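Local coordinates for 401aa long hypothetical glucose-1-phosphate thymidylyltransferase (Sulfolobus tokodaii, PDB 2GGQ) that transfers a nucleotidyl group from dTTP or UTP to sugar 1-phosphates and, as a bifunctional enzyme of UDP-N-acetylglucosamine and UDP-N-acetylgalactosamine synthesis, probably also acts as an acetyltransferase, at the thymidine-5'-triphosphate site. Sequence-based numbering; all coordinates share one arbitrary frame.

The thymidine-5'-triphosphate site. Residues 6-13, 23, 73, 78-80, 83, 99, 179, 181, 344. With TTP (thymidine-5'-triphosphate), chain B.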
# COMPACT_ATOMS: atom_id res chain seq x y z
N LEU A 6 0.17 -7.07 -12.28
CA LEU A 6 -1.27 -7.28 -12.24
C LEU A 6 -1.82 -6.26 -11.24
O LEU A 6 -1.68 -6.42 -10.02
CB LEU A 6 -1.64 -8.70 -11.84
CG LEU A 6 -0.88 -9.80 -12.61
CD1 LEU A 6 -1.32 -11.16 -12.15
CD2 LEU A 6 -1.06 -9.63 -14.10
N ALA A 7 -2.36 -5.18 -11.80
CA ALA A 7 -2.78 -4.02 -11.03
C ALA A 7 -4.25 -3.67 -11.27
O ALA A 7 -4.64 -2.49 -11.23
CB ALA A 7 -1.91 -2.83 -11.35
N ALA A 8 -5.05 -4.70 -11.54
CA ALA A 8 -6.46 -4.50 -11.85
C ALA A 8 -7.41 -5.01 -10.74
O ALA A 8 -8.58 -5.32 -10.99
CB ALA A 8 -6.79 -5.16 -13.20
N GLY A 9 -6.89 -5.09 -9.52
CA GLY A 9 -7.68 -5.43 -8.34
C GLY A 9 -8.63 -4.28 -8.02
O GLY A 9 -8.42 -3.13 -8.45
N SER A 10 -9.70 -4.59 -7.31
CA SER A 10 -10.71 -3.60 -7.00
C SER A 10 -10.31 -2.62 -5.89
O SER A 10 -10.91 -1.56 -5.77
CB SER A 10 -12.03 -4.29 -6.68
OG SER A 10 -11.78 -5.42 -5.87
N GLY A 11 -9.33 -2.98 -5.06
CA GLY A 11 -8.84 -2.05 -4.02
C GLY A 11 -9.89 -1.55 -3.02
O GLY A 11 -9.69 -0.51 -2.36
N GLU A 12 -10.99 -2.28 -2.88
CA GLU A 12 -12.04 -1.95 -1.89
C GLU A 12 -11.61 -2.00 -0.42
O GLU A 12 -12.08 -1.22 0.42
CB GLU A 12 -13.28 -2.83 -2.10
CG GLU A 12 -14.12 -2.33 -3.27
CD GLU A 12 -15.08 -3.38 -3.81
OE1 GLU A 12 -15.76 -4.04 -2.99
OE2 GLU A 12 -15.16 -3.51 -5.06
N ARG A 13 -10.75 -2.95 -0.07
CA ARG A 13 -10.26 -3.03 1.31
C ARG A 13 -9.35 -1.88 1.70
O ARG A 13 -9.03 -1.69 2.88
CB ARG A 13 -9.49 -4.34 1.55
CG ARG A 13 -10.29 -5.63 1.30
CD ARG A 13 -9.31 -6.86 1.47
NE ARG A 13 -8.35 -6.93 0.37
CZ ARG A 13 -7.08 -7.29 0.48
NH1 ARG A 13 -6.53 -7.62 1.65
NH2 ARG A 13 -6.33 -7.32 -0.61
N LYS A 23 -4.43 1.50 -6.04
CA LYS A 23 -3.57 0.98 -4.97
C LYS A 23 -2.09 1.03 -5.35
O LYS A 23 -1.23 1.27 -4.48
CB LYS A 23 -4.08 -0.41 -4.55
CG LYS A 23 -3.23 -1.27 -3.59
CD LYS A 23 -4.08 -2.35 -2.78
CE LYS A 23 -4.98 -3.27 -3.62
NZ LYS A 23 -5.14 -4.61 -2.96
N GLN A 73 -7.57 -4.92 -18.39
CA GLN A 73 -8.12 -6.24 -18.19
C GLN A 73 -9.48 -6.32 -18.92
O GLN A 73 -10.20 -5.33 -18.99
CB GLN A 73 -8.30 -6.47 -16.70
CG GLN A 73 -8.95 -7.77 -16.33
CD GLN A 73 -8.79 -8.08 -14.87
OE1 GLN A 73 -7.69 -8.11 -14.35
NE2 GLN A 73 -9.90 -8.33 -14.20
N LYS A 78 -13.16 -11.30 -13.92
CA LYS A 78 -12.34 -10.86 -12.79
C LYS A 78 -11.38 -11.93 -12.29
O LYS A 78 -11.61 -13.13 -12.48
CB LYS A 78 -13.22 -10.35 -11.63
CG LYS A 78 -13.93 -11.44 -10.86
CD LYS A 78 -14.52 -10.92 -9.55
CE LYS A 78 -15.99 -10.50 -9.72
NZ LYS A 78 -16.75 -10.72 -8.45
N GLY A 79 -10.31 -11.48 -11.62
CA GLY A 79 -9.39 -12.38 -10.94
C GLY A 79 -7.98 -12.22 -11.45
O GLY A 79 -7.75 -11.57 -12.48
N THR A 80 -7.02 -12.78 -10.72
CA THR A 80 -5.62 -12.78 -11.15
C THR A 80 -5.46 -13.52 -12.49
O THR A 80 -4.67 -13.11 -13.32
CB THR A 80 -4.73 -13.42 -10.09
OG1 THR A 80 -5.24 -14.70 -9.73
CG2 THR A 80 -4.64 -12.53 -8.84
N ALA A 83 -6.60 -11.23 -15.35
CA ALA A 83 -5.58 -10.24 -15.59
C ALA A 83 -4.52 -10.78 -16.56
O ALA A 83 -4.17 -10.11 -17.52
CB ALA A 83 -4.96 -9.77 -14.25
N ASP A 99 0.15 -4.72 -5.67
CA ASP A 99 0.10 -4.14 -4.32
C ASP A 99 1.18 -4.67 -3.36
O ASP A 99 1.07 -4.52 -2.13
CB ASP A 99 -1.30 -4.34 -3.73
CG ASP A 99 -1.67 -5.82 -3.56
OD1 ASP A 99 -0.91 -6.74 -3.92
OD2 ASP A 99 -2.77 -6.04 -3.02
N ARG A 179 -15.75 -17.80 -6.28
CA ARG A 179 -15.66 -16.37 -5.98
C ARG A 179 -16.20 -15.53 -7.14
O ARG A 179 -16.24 -14.29 -7.05
CB ARG A 179 -14.19 -16.02 -5.66
CG ARG A 179 -13.98 -14.81 -4.76
CD ARG A 179 -12.53 -14.74 -4.25
NE ARG A 179 -12.20 -13.41 -3.71
CZ ARG A 179 -11.10 -12.71 -4.00
NH1 ARG A 179 -10.17 -13.20 -4.82
NH2 ARG A 179 -10.93 -11.51 -3.45
N GLU A 181 -14.83 -15.86 -10.21
CA GLU A 181 -13.52 -15.31 -10.48
C GLU A 181 -12.61 -16.31 -11.18
O GLU A 181 -12.66 -17.50 -10.88
CB GLU A 181 -12.92 -14.96 -9.13
CG GLU A 181 -12.05 -13.77 -9.13
CD GLU A 181 -11.80 -13.26 -7.75
OE1 GLU A 181 -12.68 -12.55 -7.20
OE2 GLU A 181 -10.72 -13.57 -7.20
N LYS A 344 -14.74 -3.69 3.60
CA LYS A 344 -15.64 -4.37 2.66
C LYS A 344 -16.87 -4.95 3.35
O LYS A 344 -17.21 -6.12 3.14
CB LYS A 344 -14.90 -5.49 1.93
CG LYS A 344 -14.24 -5.09 0.65
CD LYS A 344 -13.58 -6.29 -0.05
CE LYS A 344 -14.45 -6.85 -1.15
NZ LYS A 344 -13.70 -6.90 -2.45
PA TTP B . -6.57 -8.94 -3.88
O1A TTP B . -6.98 -9.98 -2.84
O2A TTP B . -5.06 -9.00 -4.14
O3A TTP B . -6.94 -7.42 -3.34
PB TTP B . -7.81 -6.42 -4.26
O1B TTP B . -7.38 -4.99 -4.36
O2B TTP B . -7.77 -6.89 -5.69
O3B TTP B . -9.31 -6.69 -3.80
PG TTP B . -10.16 -5.97 -2.67
O1G TTP B . -9.28 -4.98 -1.91
O2G TTP B . -11.35 -5.27 -3.27
O3G TTP B . -10.66 -7.12 -1.83
O5' TTP B . -7.50 -9.16 -5.21
C5' TTP B . -8.91 -9.46 -5.06
C4' TTP B . -9.89 -9.00 -6.16
O4' TTP B . -9.38 -8.30 -7.31
C3' TTP B . -10.47 -10.25 -6.78
O3' TTP B . -11.82 -9.93 -7.19
C2' TTP B . -9.58 -10.54 -7.99
C1' TTP B . -9.35 -9.13 -8.51
N1 TTP B . -8.14 -8.85 -9.34
C2 TTP B . -8.27 -8.59 -10.75
O2 TTP B . -9.38 -8.64 -11.35
N3 TTP B . -7.21 -8.27 -11.51
C4 TTP B . -6.00 -8.18 -10.97
O4 TTP B . -5.05 -7.87 -11.71
C5 TTP B . -5.81 -8.44 -9.53
C5M TTP B . -4.43 -8.34 -8.90
C6 TTP B . -6.92 -8.77 -8.76
O HOH W 1 -7.09 -3.66 -1.03
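Thymidine-5'-triphosphate (TTP), a nucleotide substrate of this enzyme, lies in the active-site pocket, its phosphates wrapped by the glycine-rich signature loop of the nucleotidyltransferase family, which ends in Arg13. The carboxamide of Gln73 meets the pyrimidine edge to edge: OE1 accepts from TTP N3 at 2.9 Å, on a lone pair in the carbonyl plane, while NE2 donates almost within its amide plane to TTP O2. A glutamine suits this place because its acceptor beside a donor matches the imide edge of thymine or uracil. Its CG stands anti to the backbone N (chi1 176°), sending the extended chain to the base. Gly79 N gives TTP O2 a second donor, and Ala8 N reaches TTP O4 at 3.2 Å. Ala8 also lays its backbone over one ring face, and Gly9, lacking a side chain, lets CA pack against TTP C6.

The loop turns the N-H groups of Gly11, Glu12 and Arg13 to the beta- and gamma-phosphates. Gly11 N shares TTP O1B with Lys23 NZ, at 2.7 Å from the latter, a cation on a long flexible arm. TTP O2G accepts from Glu12 N and from Ser10 OG, a short hydroxyl close to the gamma-phosphate; Lys344 NZ, from the turn between strands 340-343 and 346-349, adds a salt bridge at 3.0 Å to TTP O2G. Arg13, a flat multi-donor cation, spans two groups: NE donates to TTP O1G and O3G, both tilted from the guanidinium plane, and NH2 nearly in plane to bridging TTP O3A at 2.8 Å. An alanine here would remove the NE and NH2 grip, leaving the backbone N, and would probably hold the gamma-phosphate and alpha-beta bridge less firmly.

At the sugar, Glu181 OE1 approaches the 3'-hydroxyl, TTP O3', its carboxylate against C3'; the poorly ordered Arg179 guanidinium lies nearby.

Further out, Asp99 is placed to hold Lys23 and is likely to keep it charged: Lys23 NZ donates to Asp99 OD2 at 2.8 Å, using that oxygen's anti lone pair.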